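PDB 6F2P: paenibacillus xanthan lyase from Paenibacillus, which catalyses the eliminative cleavage of xanthan, probably releasing the terminal mannose of its side chains from the neighbouring glucuronate. Local coordinates for residues Thr21-Ser26 / Tyr84-Ser89; Leu201-Ala206 / Asp253-Asn258; Thr545-Leu550 / Ser626-Tyr631; Ser711-Ile716 / Lys748-Gly753; Asp931-Asp936 / Ala1031-Leu1036. All coordinates share one frame; numbering follows the deposited sequence. Where two conformers were deposited one is given.

Contact 1: residues Thr21-Ser26 / Tyr84-Ser89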
# COMPACT_ATOMS: atom_id res chain seq x y z
N THR A 21 -12.98 -31.99 -32.74
CA THR A 21 -13.18 -32.79 -33.96
C THR A 21 -14.18 -32.14 -34.90
O THR A 21 -14.10 -32.29 -36.13
CB THR A 21 -13.67 -34.21 -33.62
OG1 THR A 21 -12.71 -34.84 -32.76
CG2 THR A 21 -13.83 -35.04 -34.88
N THR A 22 -15.12 -31.40 -34.33
CA THR A 22 -16.19 -30.83 -35.12
C THR A 22 -16.74 -29.60 -34.42
O THR A 22 -16.71 -29.51 -33.19
CB THR A 22 -17.32 -31.86 -35.28
OG1 THR A 22 -18.52 -31.20 -35.70
CG2 THR A 22 -17.58 -32.57 -33.95
N TYR A 23 -17.23 -28.64 -35.21
CA TYR A 23 -17.84 -27.43 -34.67
C TYR A 23 -18.59 -26.66 -35.76
O TYR A 23 -18.45 -26.94 -36.94
CB TYR A 23 -16.79 -26.55 -34.00
CG TYR A 23 -15.43 -26.53 -34.67
CD1 TYR A 23 -15.23 -25.81 -35.85
CD2 TYR A 23 -14.34 -27.19 -34.12
CE1 TYR A 23 -13.99 -25.78 -36.46
CE2 TYR A 23 -13.10 -27.17 -34.72
CZ TYR A 23 -12.93 -26.46 -35.89
OH TYR A 23 -11.69 -26.44 -36.50
N ASN A 24 -19.40 -25.69 -35.34
CA ASN A 24 -20.27 -24.97 -36.27
C ASN A 24 -19.51 -24.03 -37.22
O ASN A 24 -19.15 -22.91 -36.86
CB ASN A 24 -21.32 -24.20 -35.46
CG ASN A 24 -22.30 -23.43 -36.33
OD1 ASN A 24 -22.32 -23.58 -37.55
ND2 ASN A 24 -23.13 -22.61 -35.69
N LEU A 25 -19.28 -24.47 -38.45
CA LEU A 25 -18.56 -23.63 -39.41
C LEU A 25 -19.41 -22.46 -39.92
O LEU A 25 -18.89 -21.60 -40.64
CB LEU A 25 -18.03 -24.46 -40.58
CG LEU A 25 -17.13 -25.65 -40.24
CD1 LEU A 25 -16.95 -26.54 -41.45
CD2 LEU A 25 -15.77 -25.19 -39.72
N SER A 26 -20.69 -22.43 -39.56
CA SER A 26 -21.56 -21.32 -39.95
C SER A 26 -21.41 -20.14 -38.99
O SER A 26 -21.87 -19.03 -39.27
CB SER A 26 -23.02 -21.76 -40.05
OG SER A 26 -23.21 -22.55 -41.21
N TYR A 84 -3.34 -28.46 -40.85
CA TYR A 84 -3.43 -29.87 -41.20
C TYR A 84 -4.53 -30.58 -40.43
O TYR A 84 -5.20 -31.46 -40.97
CB TYR A 84 -2.10 -30.58 -40.96
CG TYR A 84 -2.19 -32.06 -41.22
CD1 TYR A 84 -2.29 -32.54 -42.52
CD2 TYR A 84 -2.21 -32.97 -40.17
CE1 TYR A 84 -2.39 -33.90 -42.77
CE2 TYR A 84 -2.32 -34.33 -40.42
CZ TYR A 84 -2.41 -34.79 -41.72
OH TYR A 84 -2.51 -36.13 -41.98
N THR A 85 -4.73 -30.18 -39.17
CA THR A 85 -5.66 -30.88 -38.28
C THR A 85 -6.92 -30.08 -37.97
O THR A 85 -7.73 -30.51 -37.16
CB THR A 85 -4.99 -31.22 -36.94
OG1 THR A 85 -4.55 -30.01 -36.31
CG2 THR A 85 -3.80 -32.11 -37.15
N THR A 86 -7.07 -28.93 -38.60
CA THR A 86 -8.21 -28.06 -38.31
C THR A 86 -9.44 -28.43 -39.13
O THR A 86 -9.43 -28.36 -40.37
CB THR A 86 -7.86 -26.56 -38.51
OG1 THR A 86 -6.89 -26.16 -37.54
CG2 THR A 86 -9.10 -25.69 -38.36
N TYR A 87 -10.48 -28.84 -38.43
CA TYR A 87 -11.76 -29.11 -39.05
C TYR A 87 -12.24 -27.89 -39.80
O TYR A 87 -12.38 -26.81 -39.22
CB TYR A 87 -12.79 -29.46 -37.98
CG TYR A 87 -14.16 -29.70 -38.55
CD1 TYR A 87 -14.44 -30.86 -39.25
CD2 TYR A 87 -15.17 -28.76 -38.39
CE1 TYR A 87 -15.70 -31.08 -39.78
CE2 TYR A 87 -16.44 -28.98 -38.91
CZ TYR A 87 -16.69 -30.15 -39.61
OH TYR A 87 -17.93 -30.37 -40.13
N GLY A 88 -12.48 -28.06 -41.10
CA GLY A 88 -13.01 -26.99 -41.92
C GLY A 88 -11.94 -26.35 -42.77
O GLY A 88 -12.24 -25.58 -43.70
N SER A 89 -10.69 -26.65 -42.47
CA SER A 89 -9.57 -26.09 -43.21
C SER A 89 -9.41 -26.78 -44.56
O SER A 89 -9.47 -28.01 -44.64
CB SER A 89 -8.27 -26.23 -42.40
OG SER A 89 -7.17 -25.73 -43.14
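The loop T21-S26 runs past the chain just beyond helix 68-85, where a type II beta turn from T86 to S89, closed by S89 N giving to T86 O at 3.0 Å, brings the CA atoms of T22 and Y87 to 6.2 Å. Y87 fills the second place of that turn, and with CG anti to its backbone N (chi1 178°) its ring reaches out across the loop. G88 takes the third place at phi 102°, which suits a residue without a CB; a CB there would also run into L25 CD2. The two tyrosines form a T-shaped pair: the CD2 edge of Y87 points at the face of the Y23 ring, centroids 5.3 Å apart and planes at 89°. One face of Y87 is topped in turn by T22, whose CA makes a CH-pi contact 4.1 Å from the ring centroid. L25 crosses obliquely, its CD1 3.6 Å from Y87 CE2, so that a branched apolar chain packs on the ring. Y23 reaches the turn because its CG takes the crowded position between N and C; its hydroxyl then gives a weak bond to Y87 O, with OH and O 2.8 Å apart. Further along, N24 OD1 accepts from S26 N in an Asx turn. In the helical domain the contact joins two inter-helix connections: Y23 also leans on I30 of helix 28-46 and on I340 and I344 of helix 340-351, while T86 bonds back through OG1 to L82 O of helix 68-85 and touches I37 and I340.

Contact 2: residues Leu201-Ala206 / Asp253-Asn258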
# COMPACT_ATOMS: atom_id res chain seq x y z
N LEU A 201 4.52 -21.35 -7.05
CA LEU A 201 4.00 -20.10 -7.62
C LEU A 201 2.68 -19.67 -7.00
O LEU A 201 2.19 -18.57 -7.26
CB LEU A 201 3.77 -20.25 -9.13
CG LEU A 201 4.94 -20.54 -10.04
CD1 LEU A 201 4.43 -20.79 -11.45
CD2 LEU A 201 5.93 -19.40 -10.02
N LEU A 202 2.08 -20.56 -6.22
CA LEU A 202 0.74 -20.33 -5.69
C LEU A 202 0.58 -19.45 -4.43
O LEU A 202 -0.38 -18.69 -4.35
CB LEU A 202 0.02 -21.67 -5.49
CG LEU A 202 -0.15 -22.56 -6.73
CD1 LEU A 202 -0.89 -23.83 -6.37
CD2 LEU A 202 -0.87 -21.83 -7.85
N PRO A 203 1.49 -19.55 -3.44
CA PRO A 203 1.23 -18.81 -2.20
C PRO A 203 1.22 -17.30 -2.38
O PRO A 203 1.81 -16.79 -3.34
CB PRO A 203 2.41 -19.20 -1.32
CG PRO A 203 2.88 -20.50 -1.85
CD PRO A 203 2.70 -20.38 -3.32
N TYR A 204 0.55 -16.59 -1.47
CA TYR A 204 0.61 -15.14 -1.44
C TYR A 204 1.97 -14.70 -0.89
O TYR A 204 2.67 -15.49 -0.26
CB TYR A 204 -0.51 -14.57 -0.58
CG TYR A 204 -1.89 -14.70 -1.20
CD1 TYR A 204 -2.24 -13.92 -2.30
CD2 TYR A 204 -2.82 -15.59 -0.70
CE1 TYR A 204 -3.48 -14.03 -2.88
CE2 TYR A 204 -4.07 -15.71 -1.28
CZ TYR A 204 -4.39 -14.92 -2.37
OH TYR A 204 -5.63 -15.01 -2.97
N VAL A 205 2.33 -13.45 -1.15
CA VAL A 205 3.55 -12.88 -0.60
C VAL A 205 3.27 -11.53 0.05
O VAL A 205 2.22 -10.92 -0.20
CB VAL A 205 4.63 -12.70 -1.68
CG1 VAL A 205 5.00 -14.04 -2.27
CG2 VAL A 205 4.16 -11.75 -2.77
N ALA A 206 4.20 -11.04 0.87
CA ALA A 206 4.02 -9.76 1.54
C ALA A 206 5.11 -8.78 1.13
O ALA A 206 5.08 -7.60 1.50
CB ALA A 206 4.00 -9.95 3.04
N ASP A 253 -3.01 -29.15 -4.59
CA ASP A 253 -2.51 -28.14 -3.66
C ASP A 253 -3.67 -27.21 -3.25
O ASP A 253 -4.35 -26.65 -4.10
CB ASP A 253 -1.39 -27.35 -4.34
CG ASP A 253 -0.61 -26.48 -3.38
OD1 ASP A 253 -1.16 -26.04 -2.34
OD2 ASP A 253 0.58 -26.21 -3.69
N PRO A 254 -3.92 -27.07 -1.94
CA PRO A 254 -5.06 -26.25 -1.51
C PRO A 254 -4.91 -24.80 -1.95
O PRO A 254 -5.91 -24.09 -2.14
CB PRO A 254 -5.00 -26.35 0.01
CG PRO A 254 -4.26 -27.60 0.28
CD PRO A 254 -3.25 -27.73 -0.80
N ASN A 255 -3.66 -24.37 -2.12
CA ASN A 255 -3.37 -23.04 -2.62
C ASN A 255 -3.93 -22.74 -4.02
O ASN A 255 -3.98 -21.59 -4.44
CB ASN A 255 -1.87 -22.77 -2.57
CG ASN A 255 -1.35 -22.56 -1.16
OD1 ASN A 255 -2.09 -22.15 -0.26
ND2 ASN A 255 -0.08 -22.84 -0.96
N LYS A 256 -4.35 -23.77 -4.73
CA LYS A 256 -4.93 -23.58 -6.05
C LYS A 256 -6.15 -22.66 -6.00
O LYS A 256 -6.48 -22.00 -6.99
CB LYS A 256 -5.29 -24.92 -6.71
CG LYS A 256 -6.45 -25.66 -6.08
CD LYS A 256 -6.74 -26.98 -6.78
CE LYS A 256 -7.67 -27.88 -5.95
NZ LYS A 256 -9.10 -27.47 -6.03
N ASN A 257 -6.80 -22.62 -4.85
CA ASN A 257 -7.98 -21.78 -4.69
C ASN A 257 -7.62 -20.28 -4.71
O ASN A 257 -8.47 -19.43 -4.97
CB ASN A 257 -8.78 -22.21 -3.45
CG ASN A 257 -9.16 -23.70 -3.49
OD1 ASN A 257 -9.79 -24.18 -4.44
ND2 ASN A 257 -8.77 -24.44 -2.45
N ASN A 258 -6.34 -19.97 -4.47
CA ASN A 258 -5.82 -18.61 -4.60
C ASN A 258 -5.93 -18.11 -6.04
O ASN A 258 -6.15 -16.91 -6.28
CB ASN A 258 -4.36 -18.54 -4.15
CG ASN A 258 -4.18 -18.94 -2.69
OD1 ASN A 258 -5.16 -19.07 -1.95
ND2 ASN A 258 -2.93 -19.11 -2.27
O HOH W 1 -1.20 -18.73 0.60
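A capped helix start is the centre of this contact in the alpha-helical domain: D253-K256 form a type I beta turn leading into helix 256-267, and D253 OD1 accepts from N255 N at 3.0 Å, met from above the carboxylate plane. Aspartate suits the place because its short acidic arm can bend back to a backbone N-H, and the proline after it has no N-H to offer. Its other oxygen, OD2, bonds to S199 OG, so the cap is also tied to the chain ahead of the loop L201-A206. Against this start the packing is tight at L202 and at Y204. L202 CB rests 3.6 Å from N255 CB, and its chain, extended with CG beside the backbone N, sends CD1 to within 3.8 Å of K256 N and tip to tip with the D253 carboxylate. Leucine is long enough to cover the turn and also touches V259 one turn further on. Y204 crosses N258 obliquely, with its ring 35° from the amide plane and CE2 3.5 Å from N258 CG; its ring also leans on R261. Towards P203 the contact loosens. P203, an exposed residue, brings its CG near N255 ND2, crossing at about a right angle, and a water holds weak bonds from both Y204 N and N258 ND2. N258 suits its spot because it packs on Y204 while its amide can give two N-H bonds: besides the water, N258 ND2 gives a weak but straight bond to L202 O, 3.3 Å long with an angle of 179° at the hydrogen.

Contact 3: residues Thr545-Leu550 / Ser626-Tyr631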
# COMPACT_ATOMS: atom_id res chain seq x y z
N THR A 545 -9.90 30.56 -14.85
CA THR A 545 -10.69 29.41 -15.26
C THR A 545 -11.43 28.81 -14.07
O THR A 545 -10.81 28.47 -13.05
CB THR A 545 -9.82 28.34 -15.92
OG1 THR A 545 -8.99 28.94 -16.92
CG2 THR A 545 -10.70 27.26 -16.56
N ASN A 546 -12.75 28.70 -14.20
CA ASN A 546 -13.58 28.16 -13.13
C ASN A 546 -13.96 26.72 -13.40
O ASN A 546 -13.85 25.84 -12.54
CB ASN A 546 -14.84 29.00 -12.96
CG ASN A 546 -14.54 30.42 -12.55
OD1 ASN A 546 -13.60 30.67 -11.78
ND2 ASN A 546 -15.32 31.37 -13.06
N TYR A 547 -14.43 26.49 -14.62
CA TYR A 547 -14.76 25.15 -15.03
C TYR A 547 -14.50 24.96 -16.52
O TYR A 547 -14.34 25.93 -17.26
CB TYR A 547 -16.20 24.79 -14.66
CG TYR A 547 -17.24 25.81 -15.05
CD1 TYR A 547 -17.49 26.92 -14.25
CD2 TYR A 547 -18.00 25.66 -16.20
CE1 TYR A 547 -18.46 27.86 -14.60
CE2 TYR A 547 -18.96 26.58 -16.56
CZ TYR A 547 -19.19 27.68 -15.76
OH TYR A 547 -20.16 28.61 -16.11
N ILE A 548 -14.44 23.70 -16.94
CA ILE A 548 -14.17 23.34 -18.32
C ILE A 548 -15.01 22.12 -18.64
O ILE A 548 -15.18 21.24 -17.79
CB ILE A 548 -12.67 23.00 -18.51
CG1 ILE A 548 -11.79 24.23 -18.32
CG2 ILE A 548 -12.41 22.41 -19.89
CD1 ILE A 548 -10.33 23.98 -18.61
N HIS A 549 -15.54 22.05 -19.86
CA HIS A 549 -16.22 20.85 -20.30
C HIS A 549 -15.65 20.41 -21.65
O HIS A 549 -15.61 21.19 -22.60
CB HIS A 549 -17.73 21.07 -20.41
CG HIS A 549 -18.49 19.88 -20.88
ND1 HIS A 549 -18.57 19.52 -22.21
CD2 HIS A 549 -19.20 18.94 -20.20
CE1 HIS A 549 -19.30 18.43 -22.33
NE2 HIS A 549 -19.70 18.06 -21.12
N LEU A 550 -15.19 19.16 -21.71
CA LEU A 550 -14.67 18.58 -22.94
C LEU A 550 -15.59 17.45 -23.36
O LEU A 550 -15.76 16.48 -22.62
CB LEU A 550 -13.26 18.03 -22.72
CG LEU A 550 -12.75 17.22 -23.91
CD1 LEU A 550 -12.74 18.07 -25.16
CD2 LEU A 550 -11.37 16.62 -23.66
N SER A 626 -23.68 22.00 -18.64
CA SER A 626 -24.45 22.80 -17.69
C SER A 626 -24.37 22.21 -16.29
O SER A 626 -24.37 22.94 -15.30
CB SER A 626 -25.92 22.91 -18.11
OG SER A 626 -26.54 21.63 -18.06
N ALA A 627 -24.31 20.88 -16.23
CA ALA A 627 -24.17 20.19 -14.96
C ALA A 627 -22.82 20.55 -14.35
O ALA A 627 -22.72 20.82 -13.14
CB ALA A 627 -24.29 18.69 -15.15
N VAL A 628 -21.78 20.57 -15.19
CA VAL A 628 -20.45 20.98 -14.73
C VAL A 628 -20.51 22.39 -14.14
O VAL A 628 -20.06 22.62 -13.01
CB VAL A 628 -19.41 20.95 -15.86
CG1 VAL A 628 -18.12 21.59 -15.39
CG2 VAL A 628 -19.18 19.51 -16.31
N ALA A 629 -21.08 23.31 -14.91
CA ALA A 629 -21.30 24.67 -14.44
C ALA A 629 -22.07 24.63 -13.12
O ALA A 629 -21.73 25.32 -12.16
CB ALA A 629 -22.06 25.46 -15.48
N SER A 630 -23.11 23.81 -13.08
CA SER A 630 -23.96 23.72 -11.90
C SER A 630 -23.17 23.28 -10.67
O SER A 630 -23.35 23.83 -9.58
CB SER A 630 -25.13 22.77 -12.16
OG SER A 630 -25.92 22.60 -11.00
N TYR A 631 -22.28 22.31 -10.85
CA TYR A 631 -21.40 21.85 -9.78
C TYR A 631 -20.49 22.97 -9.32
O TYR A 631 -20.28 23.16 -8.12
CB TYR A 631 -20.57 20.65 -10.26
CG TYR A 631 -19.83 19.89 -9.17
CD1 TYR A 631 -18.63 20.36 -8.64
CD2 TYR A 631 -20.31 18.67 -8.70
CE1 TYR A 631 -17.94 19.65 -7.66
CE2 TYR A 631 -19.63 17.95 -7.72
CZ TYR A 631 -18.45 18.45 -7.20
OH TYR A 631 -17.78 17.74 -6.22
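The ring of Y547 stands beside the helix with one face turned to A629. A629 CA lies over that face, 3.8 Å from the ring centroid and 17° off its normal, in a CH-pi contact, while A629 CB touches the far half of the ring, 3.5 Å from CE2. Alanine suits this place because its small methyl lets the aromatic plane lie close to the helix backbone. Y547 takes up this posture with CG in the crowded position between N and C (chi1 49°). V628, one residue back, divides its branches between two neighbours: CG1 meets Y547 CB at 3.8 Å, and CG2 approaches the edge of the H549 ring in its plane, 3.9 Å from CD2. The same ring makes weak bonds from NE2 to D558 OD2 and K623 O. Strand alternation explains the pattern, since Y547 and H549 point at the helix whereas I548 turns to the other side, onto strands 525-527 and 559-563. The hydroxyl of Y547 is bonded to a diol probably left from crystallisation. Y631 OH, at the end of the helical segment, bonds to the calcium ligand E492. Strand and helix run nearly antiparallel, axes 8.2 Å apart, an arrangement that lays helix 625-633 over one face of the large antiparallel sheet of the family 8 super-sandwich domain.

Contact 4: residues Ser711-Ile716 / Lys748-Gly753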
# COMPACT_ATOMS: atom_id res chain seq x y z
N SER A 711 -18.49 14.15 20.18
CA SER A 711 -18.91 13.26 21.25
C SER A 711 -19.57 12.01 20.70
O SER A 711 -20.44 12.09 19.84
CB SER A 711 -19.88 14.00 22.18
OG SER A 711 -20.24 13.18 23.28
N ALA A 712 -19.15 10.85 21.21
CA ALA A 712 -19.82 9.60 20.89
C ALA A 712 -20.39 8.96 22.16
O ALA A 712 -19.95 9.26 23.27
CB ALA A 712 -18.88 8.64 20.19
N THR A 713 -21.36 8.08 21.98
CA THR A 713 -22.04 7.46 23.11
C THR A 713 -21.43 6.11 23.45
O THR A 713 -21.49 5.65 24.59
CB THR A 713 -23.53 7.26 22.81
OG1 THR A 713 -23.67 6.38 21.68
CG2 THR A 713 -24.17 8.59 22.49
N GLY A 714 -20.82 5.47 22.46
CA GLY A 714 -20.15 4.21 22.70
C GLY A 714 -19.60 3.61 21.43
O GLY A 714 -19.39 4.30 20.44
N LEU A 715 -19.39 2.30 21.46
CA LEU A 715 -18.78 1.60 20.34
C LEU A 715 -19.79 0.76 19.58
O LEU A 715 -20.69 0.17 20.17
CB LEU A 715 -17.64 0.72 20.86
CG LEU A 715 -16.81 0.04 19.78
CD1 LEU A 715 -16.15 1.09 18.89
CD2 LEU A 715 -15.77 -0.88 20.40
N ILE A 716 -19.64 0.70 18.27
CA ILE A 716 -20.43 -0.21 17.47
C ILE A 716 -19.55 -1.35 17.00
O ILE A 716 -19.90 -2.51 17.17
CB ILE A 716 -21.07 0.49 16.27
CG1 ILE A 716 -22.08 1.53 16.75
CG2 ILE A 716 -21.77 -0.53 15.39
CD1 ILE A 716 -22.77 2.28 15.65
N LYS A 748 -16.04 2.17 14.24
CA LYS A 748 -17.32 2.85 14.08
C LYS A 748 -17.95 3.12 15.45
O LYS A 748 -18.25 2.20 16.22
CB LYS A 748 -18.27 2.06 13.18
CG LYS A 748 -19.65 2.71 13.02
CD LYS A 748 -20.32 2.32 11.71
CE LYS A 748 -20.50 0.82 11.58
NZ LYS A 748 -21.33 0.42 10.40
N PHE A 749 -18.12 4.40 15.75
CA PHE A 749 -18.66 4.83 17.02
C PHE A 749 -20.16 5.09 16.93
O PHE A 749 -20.68 5.44 15.87
CB PHE A 749 -17.96 6.11 17.45
CG PHE A 749 -16.55 5.91 17.92
CD1 PHE A 749 -16.30 5.54 19.24
CD2 PHE A 749 -15.48 6.09 17.06
CE1 PHE A 749 -14.99 5.35 19.69
CE2 PHE A 749 -14.17 5.91 17.50
CZ PHE A 749 -13.93 5.54 18.82
N SER A 750 -20.86 4.91 18.05
CA SER A 750 -22.27 5.27 18.11
C SER A 750 -22.42 6.73 18.53
O SER A 750 -21.64 7.23 19.34
CB SER A 750 -23.02 4.35 19.08
OG SER A 750 -22.48 4.45 20.39
N LEU A 751 -23.41 7.42 17.98
CA LEU A 751 -23.62 8.82 18.33
C LEU A 751 -24.92 9.04 19.12
O LEU A 751 -25.15 10.12 19.65
CB LEU A 751 -23.64 9.69 17.07
CG LEU A 751 -22.34 9.80 16.28
CD1 LEU A 751 -22.50 10.78 15.13
CD2 LEU A 751 -21.20 10.22 17.19
N THR A 752 -25.75 8.01 19.17
CA THR A 752 -27.03 8.10 19.87
C THR A 752 -27.19 7.00 20.92
O THR A 752 -26.32 6.13 21.08
CB THR A 752 -28.22 8.01 18.90
OG1 THR A 752 -28.18 6.76 18.20
CG2 THR A 752 -28.21 9.18 17.92
N GLY A 753 -28.32 7.03 21.61
CA GLY A 753 -28.57 6.12 22.71
C GLY A 753 -28.12 6.74 24.02
O GLY A 753 -27.75 7.92 24.09
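An antiparallel strand pair at the rim of a beta-sandwich makes up this contact: strand 714-718 is the outermost of a seven-stranded sheet and here meets the end of 744-750. G714 and S750 form a hydrogen-bonded pair, with S750 N giving to G714 O at 2.9 Å, and L715 and F749 the non-hydrogen-bonded pair beside it. T713 N gives to S750 O at 2.8 Å from above the carbonyl plane, whereas I716 N meets K748 O nearly along its C=O axis, at 2.9 Å. Two hydroxyl bonds in succession follow at the end of the strand: S750 OG gives to T713 OG1 at 2.6 Å, and T713 OG1 gives to T752 O at 2.7 Å. Both hydroxyls sit in the crowded position between N and C, which turns them toward each other, and T713 OG1 on to T752 O. Serine suits its place by offering a short donor hydroxyl, and threonine by an oxygen that accepts and gives at once. Glycine allows the nearly extended backbone at G714 (phi 176°, psi -158°). I716 CG1 lies against S750 CB, 3.8 Å away, at the residue where the chain turns a corner. L751 swings CD2 back to S711 O. A712 CB approaches F749 CB at 3.8 Å, while the F749 ring has G714 O at its edge. That ring points into the sandwich, where it touches I691 of strand 688-694 in its own sheet and M731 and F733 of strand 731-736 in the facing one; A712 also rests on M731, and K748 flanks D688 and E690.

Contact 5: residues Asp931-Asp936 / Ala1031-Leu1036. With CA (calcium ion), chain G.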
# COMPACT_ATOMS: atom_id res chain seq x y z
N ASP A 931 10.12 35.10 55.35
CA ASP A 931 10.17 33.72 55.82
C ASP A 931 9.44 32.85 54.81
O ASP A 931 8.97 31.75 55.12
CB ASP A 931 9.58 33.57 57.21
CG ASP A 931 10.65 33.42 58.28
OD1 ASP A 931 11.81 33.11 57.93
OD2 ASP A 931 10.32 33.62 59.47
N ARG A 932 9.29 33.40 53.62
CA ARG A 932 9.18 32.65 52.37
C ARG A 932 7.79 32.20 51.92
O ARG A 932 6.75 32.69 52.38
CB ARG A 932 10.18 31.48 52.33
CG ARG A 932 11.63 31.85 52.66
CD ARG A 932 12.52 31.86 51.44
NE ARG A 932 12.43 30.61 50.70
CZ ARG A 932 12.00 30.53 49.44
NH1 ARG A 932 11.64 31.64 48.80
NH2 ARG A 932 11.95 29.36 48.83
N TYR A 933 7.83 31.22 51.01
CA TYR A 933 6.75 30.89 50.09
C TYR A 933 5.77 31.93 49.57
O TYR A 933 4.84 32.36 50.26
CB TYR A 933 6.13 29.51 50.30
CG TYR A 933 6.04 28.82 48.96
CD1 TYR A 933 7.11 28.07 48.47
CD2 TYR A 933 4.93 28.99 48.15
CE1 TYR A 933 7.05 27.47 47.22
CE2 TYR A 933 4.86 28.41 46.91
CZ TYR A 933 5.92 27.65 46.44
OH TYR A 933 5.83 27.06 45.20
N GLY A 934 6.00 32.30 48.31
CA GLY A 934 5.24 33.31 47.60
C GLY A 934 5.75 34.70 47.94
O GLY A 934 6.84 34.86 48.49
N ALA A 935 4.95 35.70 47.60
CA ALA A 935 5.24 37.06 48.02
C ALA A 935 4.96 37.19 49.51
O ALA A 935 5.83 37.55 50.31
CB ALA A 935 4.38 38.04 47.25
N ASP A 936 3.73 36.84 49.87
CA ASP A 936 3.18 37.15 51.18
C ASP A 936 2.85 35.91 52.01
O ASP A 936 3.09 34.78 51.58
CB ASP A 936 1.90 37.97 50.99
CG ASP A 936 0.79 37.20 50.27
OD1 ASP A 936 1.07 36.10 49.72
OD2 ASP A 936 -0.35 37.70 50.21
N ALA A 1031 -0.53 31.51 58.28
CA ALA A 1031 -0.83 30.54 57.23
C ALA A 1031 -0.04 30.89 55.97
O ALA A 1031 -0.14 32.02 55.48
CB ALA A 1031 -2.33 30.51 56.94
N ASP A 1032 0.72 29.94 55.45
CA ASP A 1032 1.60 30.21 54.30
C ASP A 1032 1.44 29.18 53.17
O ASP A 1032 0.70 29.42 52.21
CB ASP A 1032 3.06 30.28 54.77
CG ASP A 1032 4.00 30.78 53.68
OD1 ASP A 1032 3.54 31.47 52.75
OD2 ASP A 1032 5.22 30.49 53.78
N ALA A 1033 2.12 28.05 53.28
CA ALA A 1033 2.08 27.03 52.23
C ALA A 1033 2.28 25.58 52.72
O ALA A 1033 2.99 25.33 53.71
CB ALA A 1033 3.08 27.37 51.12
N VAL A 1034 1.65 24.65 52.00
CA VAL A 1034 1.84 23.22 52.22
C VAL A 1034 2.40 22.56 50.96
O VAL A 1034 2.27 23.09 49.85
CB VAL A 1034 0.53 22.52 52.62
CG1 VAL A 1034 -0.10 23.22 53.81
CG2 VAL A 1034 -0.44 22.51 51.45
N LYS A 1035 3.03 21.40 51.12
CA LYS A 1035 3.57 20.65 49.99
C LYS A 1035 3.50 19.15 50.22
O LYS A 1035 4.05 18.62 51.18
CB LYS A 1035 5.01 21.05 49.67
CG LYS A 1035 5.59 20.34 48.46
CD LYS A 1035 6.90 20.94 47.98
CE LYS A 1035 8.05 20.68 48.94
NZ LYS A 1035 9.37 21.01 48.33
N LEU A 1036 2.80 18.46 49.33
CA LEU A 1036 2.73 17.01 49.37
C LEU A 1036 3.81 16.44 48.45
O LEU A 1036 3.92 16.84 47.28
CB LEU A 1036 1.34 16.50 48.97
CG LEU A 1036 0.25 16.43 50.05
CD1 LEU A 1036 0.06 17.77 50.73
CD2 LEU A 1036 -1.06 15.96 49.45
CA CA G . 2.57 32.61 50.74
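Two flat groups frame this contact, the phenol ring of Y933 and the carboxylate of D1032. The ring is met obliquely near its root by the methyl of A1033, 3.9 Å from CG, and A1033 CB also touches Y933 CB at 3.8 Å. A small alanine lets the loop come down close to strand 1030-1039. Beyond that root the phenol leads away from the strand, with I908 and M967 as neighbours. The carboxylate has its two oxygens in different settings. D1032 OD1 binds the calcium ion at 2.5 Å, whereas OD2 faces R932 O at 3.0 Å, an approach of two acceptors and therefore no bond. CG is anti to the backbone N (chi1 -171°), which carries the group from the break in strand 1030-1039 to the metal. The loop supplies backbone oxygens: Y933 O lies 2.3 Å and D936 O 2.4 Å from the calcium, so D931-D936 curls round the ion. G934, with phi 82°, lies inside the curl, where a CB would be crowded by the ion. D910 and N911 complete the site, and D931, away from it, bonds through OD2 to A970 N. The carboxylate of D936 is not a ligand here; only its carbonyl serves. This chemistry is consistent with a structural role: the carbonyl and carboxylate oxygens would repel one another at such short range, and the ion probably offsets that repulsion and the charge of D1032 and D910, holding the loop of the golvesin-type domain to its last strand.

In the fold
Followed from the N terminus, the five contacts come strictly in series: each closes before the next opens, so none nests in or crosses another. Contacts 1 and 2 both belong to the alpha-helical domain, closing loops of 57 and 46 residues, with centres about 38 Å apart. Contact 3 closes a 75-residue excursion, largely strands, in the super-sandwich, bringing the helix after it back onto the sheet. Contact 4 ties an edge strand to its neighbour in the following beta-sandwich across 31 residues. Contact 5 spans the longest gap, 94 residues, and draws together the golvesin-type domain, its centre about 108 Å from that of contact 1.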